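Local coordinates for protein phosphodiesterase (Candida albicans, PDB 6CPU) that is a phosphodiesterase of the HD clan that binds a zinc ion, with a magnesium ion also in the model, at residues A[3-8]-A[20-25]. Numbering follows the deposited sequence.
Sequences EVLSLV and YKFDTF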
loop_
_atom_site.group_PDB
_atom_site.type_symbol
_atom_site.label_atom_id
_atom_site.label_comp_id
_atom_site.label_asym_id
_atom_site.label_seq_id
_atom_site.Cartn_x
_atom_site.Cartn_y
_atom_site.Cartn_z
ATOM N N GLU A 3 -4.383 0.935 25.402
ATOM C CA GLU A 3 -5.252 2.043 25.070
ATOM C C GLU A 3 -6.670 1.502 25.151
ATOM O O GLU A 3 -7.003 0.513 24.490
ATOM C CB GLU A 3 -4.963 2.581 23.666
ATOM C CG GLU A 3 -6.006 3.583 23.177
ATOM C CD GLU A 3 -5.568 4.370 21.954
ATOM O OE1 GLU A 3 -4.459 4.926 21.962
ATOM O OE2 GLU A 3 -6.345 4.454 20.978
ATOM N N VAL A 4 -7.511 2.138 25.961
ATOM C CA VAL A 4 -8.863 1.655 26.184
ATOM C C VAL A 4 -9.846 2.622 25.541
ATOM O O VAL A 4 -9.773 3.836 25.759
ATOM C CB VAL A 4 -9.181 1.471 27.685
ATOM C CG1 VAL A 4 -10.611 0.983 27.865
ATOM C CG2 VAL A 4 -8.196 0.503 28.340
ATOM N N LEU A 5 -10.738 2.069 24.726
ATOM C CA LEU A 5 -11.755 2.820 24.010
ATOM C C LEU A 5 -13.073 2.295 24.521
ATOM O O LEU A 5 -13.349 1.108 24.382
ATOM C CB LEU A 5 -11.633 2.583 22.511
ATOM C CG LEU A 5 -10.233 2.765 21.915
ATOM C CD1 LEU A 5 -10.294 2.560 20.417
ATOM C CD2 LEU A 5 -9.647 4.132 22.217
ATOM N N SER A 6 -13.876 3.158 25.144
ATOM C CA SER A 6 -15.096 2.708 25.801
ATOM C C SER A 6 -16.367 3.401 25.331
ATOM O O SER A 6 -16.396 4.615 25.103
ATOM C CB SER A 6 -14.971 2.887 27.316
ATOM O OG SER A 6 -16.146 2.421 27.949
ATOM N N LEU A 7 -17.424 2.608 25.219
ATOM C CA LEU A 7 -18.752 3.104 24.917
ATOM C C LEU A 7 -19.612 3.145 26.179
ATOM O O LEU A 7 -20.774 3.525 26.114
ATOM C CB LEU A 7 -19.420 2.221 23.867
ATOM C CG LEU A 7 -18.891 2.384 22.436
ATOM C CD1 LEU A 7 -19.459 1.315 21.516
ATOM C CD2 LEU A 7 -19.223 3.775 21.909
ATOM N N VAL A 8 -19.020 2.778 27.315
ATOM C CA VAL A 8 -19.744 2.614 28.578
ATOM C C VAL A 8 -18.921 3.142 29.757
ATOM O O VAL A 8 -17.784 3.580 29.581
ATOM C CB VAL A 8 -20.102 1.130 28.820
ATOM C CG1 VAL A 8 -21.054 0.620 27.749
ATOM C CG2 VAL A 8 -18.847 0.271 28.872
ATOM N N TYR A 20 -10.295 6.412 26.505
ATOM C CA TYR A 20 -11.117 7.312 25.679
ATOM C C TYR A 20 -12.548 6.870 25.827
ATOM O O TYR A 20 -12.858 5.702 25.618
ATOM C CB TYR A 20 -10.746 7.239 24.187
ATOM C CG TYR A 20 -9.392 7.778 23.807
ATOM C CD1 TYR A 20 -9.269 8.964 23.076
ATOM C CD2 TYR A 20 -8.228 7.094 24.138
ATOM C CE1 TYR A 20 -8.029 9.452 22.703
ATOM C CE2 TYR A 20 -6.987 7.571 23.756
ATOM C CZ TYR A 20 -6.894 8.753 23.046
ATOM O OH TYR A 20 -5.652 9.228 22.690
ATOM N N LYS A 21 -13.420 7.789 26.214
ATOM C CA LYS A 21 -14.831 7.496 26.318
ATOM C C LYS A 21 -15.491 8.120 25.109
ATOM O O LYS A 21 -15.374 9.315 24.890
ATOM C CB LYS A 21 -15.416 8.059 27.629
ATOM C CG LYS A 21 -16.928 7.965 27.747
ATOM C CD LYS A 21 -17.400 6.534 27.929
ATOM C CE LYS A 21 -18.869 6.402 27.589
ATOM N NZ LYS A 21 -19.684 7.325 28.422
ATOM N N PHE A 22 -16.174 7.308 24.320
ATOM C CA PHE A 22 -16.839 7.791 23.128
ATOM C C PHE A 22 -18.339 7.820 23.357
ATOM O O PHE A 22 -18.898 6.900 23.956
ATOM C CB PHE A 22 -16.474 6.925 21.914
ATOM C CG PHE A 22 -15.046 7.073 21.514
ATOM C CD1 PHE A 22 -14.640 8.174 20.776
ATOM C CD2 PHE A 22 -14.092 6.160 21.946
ATOM C CE1 PHE A 22 -13.304 8.345 20.439
ATOM C CE2 PHE A 22 -12.760 6.331 21.615
ATOM C CZ PHE A 22 -12.369 7.417 20.855
ATOM N N ASP A 23 -18.972 8.884 22.882
ATOM C CA ASP A 23 -20.417 9.024 22.982
ATOM C C ASP A 23 -21.132 8.150 21.965
ATOM O O ASP A 23 -22.274 7.742 22.194
ATOM C CB ASP A 23 -20.845 10.497 22.832
ATOM C CG ASP A 23 -20.489 11.091 21.480
ATOM O OD1 ASP A 23 -19.556 10.592 20.806
ATOM O OD2 ASP A 23 -21.145 12.079 21.081
ATOM N N THR A 24 -20.470 7.860 20.841
ATOM C CA THR A 24 -21.072 7.077 19.763
ATOM C C THR A 24 -20.065 6.096 19.154
ATOM O O THR A 24 -18.864 6.335 19.180
ATOM C CB THR A 24 -21.584 7.975 18.618
ATOM O OG1 THR A 24 -20.489 8.623 17.971
ATOM C CG2 THR A 24 -22.551 9.048 19.130
ATOM N N PHE A 25 -20.589 5.012 18.595
ATOM C CA PHE A 25 -19.780 4.000 17.911
ATOM C C PHE A 25 -19.133 4.636 16.686
ATOM O O PHE A 25 -17.982 4.346 16.369
ATOM C CB PHE A 25 -20.656 2.804 17.505
ATOM C CG PHE A 25 -19.890 1.617 16.946
ATOM C CD1 PHE A 25 -18.728 1.154 17.562
ATOM C CD2 PHE A 25 -20.357 0.942 15.824
ATOM C CE1 PHE A 25 -18.042 0.058 17.052
ATOM C CE2 PHE A 25 -19.682 -0.158 15.315
ATOM C CZ PHE A 25 -18.517 -0.597 15.930
HETATM O O HOH W 1 -4.882 7.447 20.917
#
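Tyr-20 N donates to Val-4 O at 2.7 Å, Ser-6 N to Tyr-20 O at 2.8 Å and Phe-22 N to Ser-6 O at 2.8 Å, the last nearly straight with 175° at the hydrogen. This ladder pairs strands 2-6 and 16-21, neighbours in a small four-stranded parallel sheet of a largely helical chain; the centre of the contact lies about 29 Å from the centre of the chain, and 16-21 is an outermost strand. Leu-5 and Tyr-20 put their side chains on the face covered by helix 25-34, Ser-6 and Lys-21 on the other. One water links the side chains of Glu-3 and Tyr-20, donating to Glu-3 OE1 and lying 2.6 Å from Tyr-20 OH, while Glu-3 OE2 is salt-bridged to Lys-35 and hydrogen-bonded to His-31. The carboxylate of Glu-3 passes CE2 of Tyr-20 with its plane 43° from the ring. Leu-5 runs beside Tyr-20, pointing the same way, and its CD2 serves two aromatic residues: it packs 3.8 Å from Tyr-20 CD2 and meets the edge of the Phe-22 ring in plane. On the opposite face Ser-6 OG, anti to its backbone N, donates to Val-8 O, a bond from the strand's last residue to the chain just beyond it. Lys-21 bends at chi2 (70°), and its CD lies 3.4 Å from that same Val-8 O, its CE close to Leu-7 C. Beyond the paired strands, Thr-24 caps the start of helix 25-34, its OG1 bonded to His-27 N. Leu-7 packs where this helix begins: CD2 rests against Phe-22 O and Thr-24 C, and CD1 lies 4.0 Å from Phe-25 CD1.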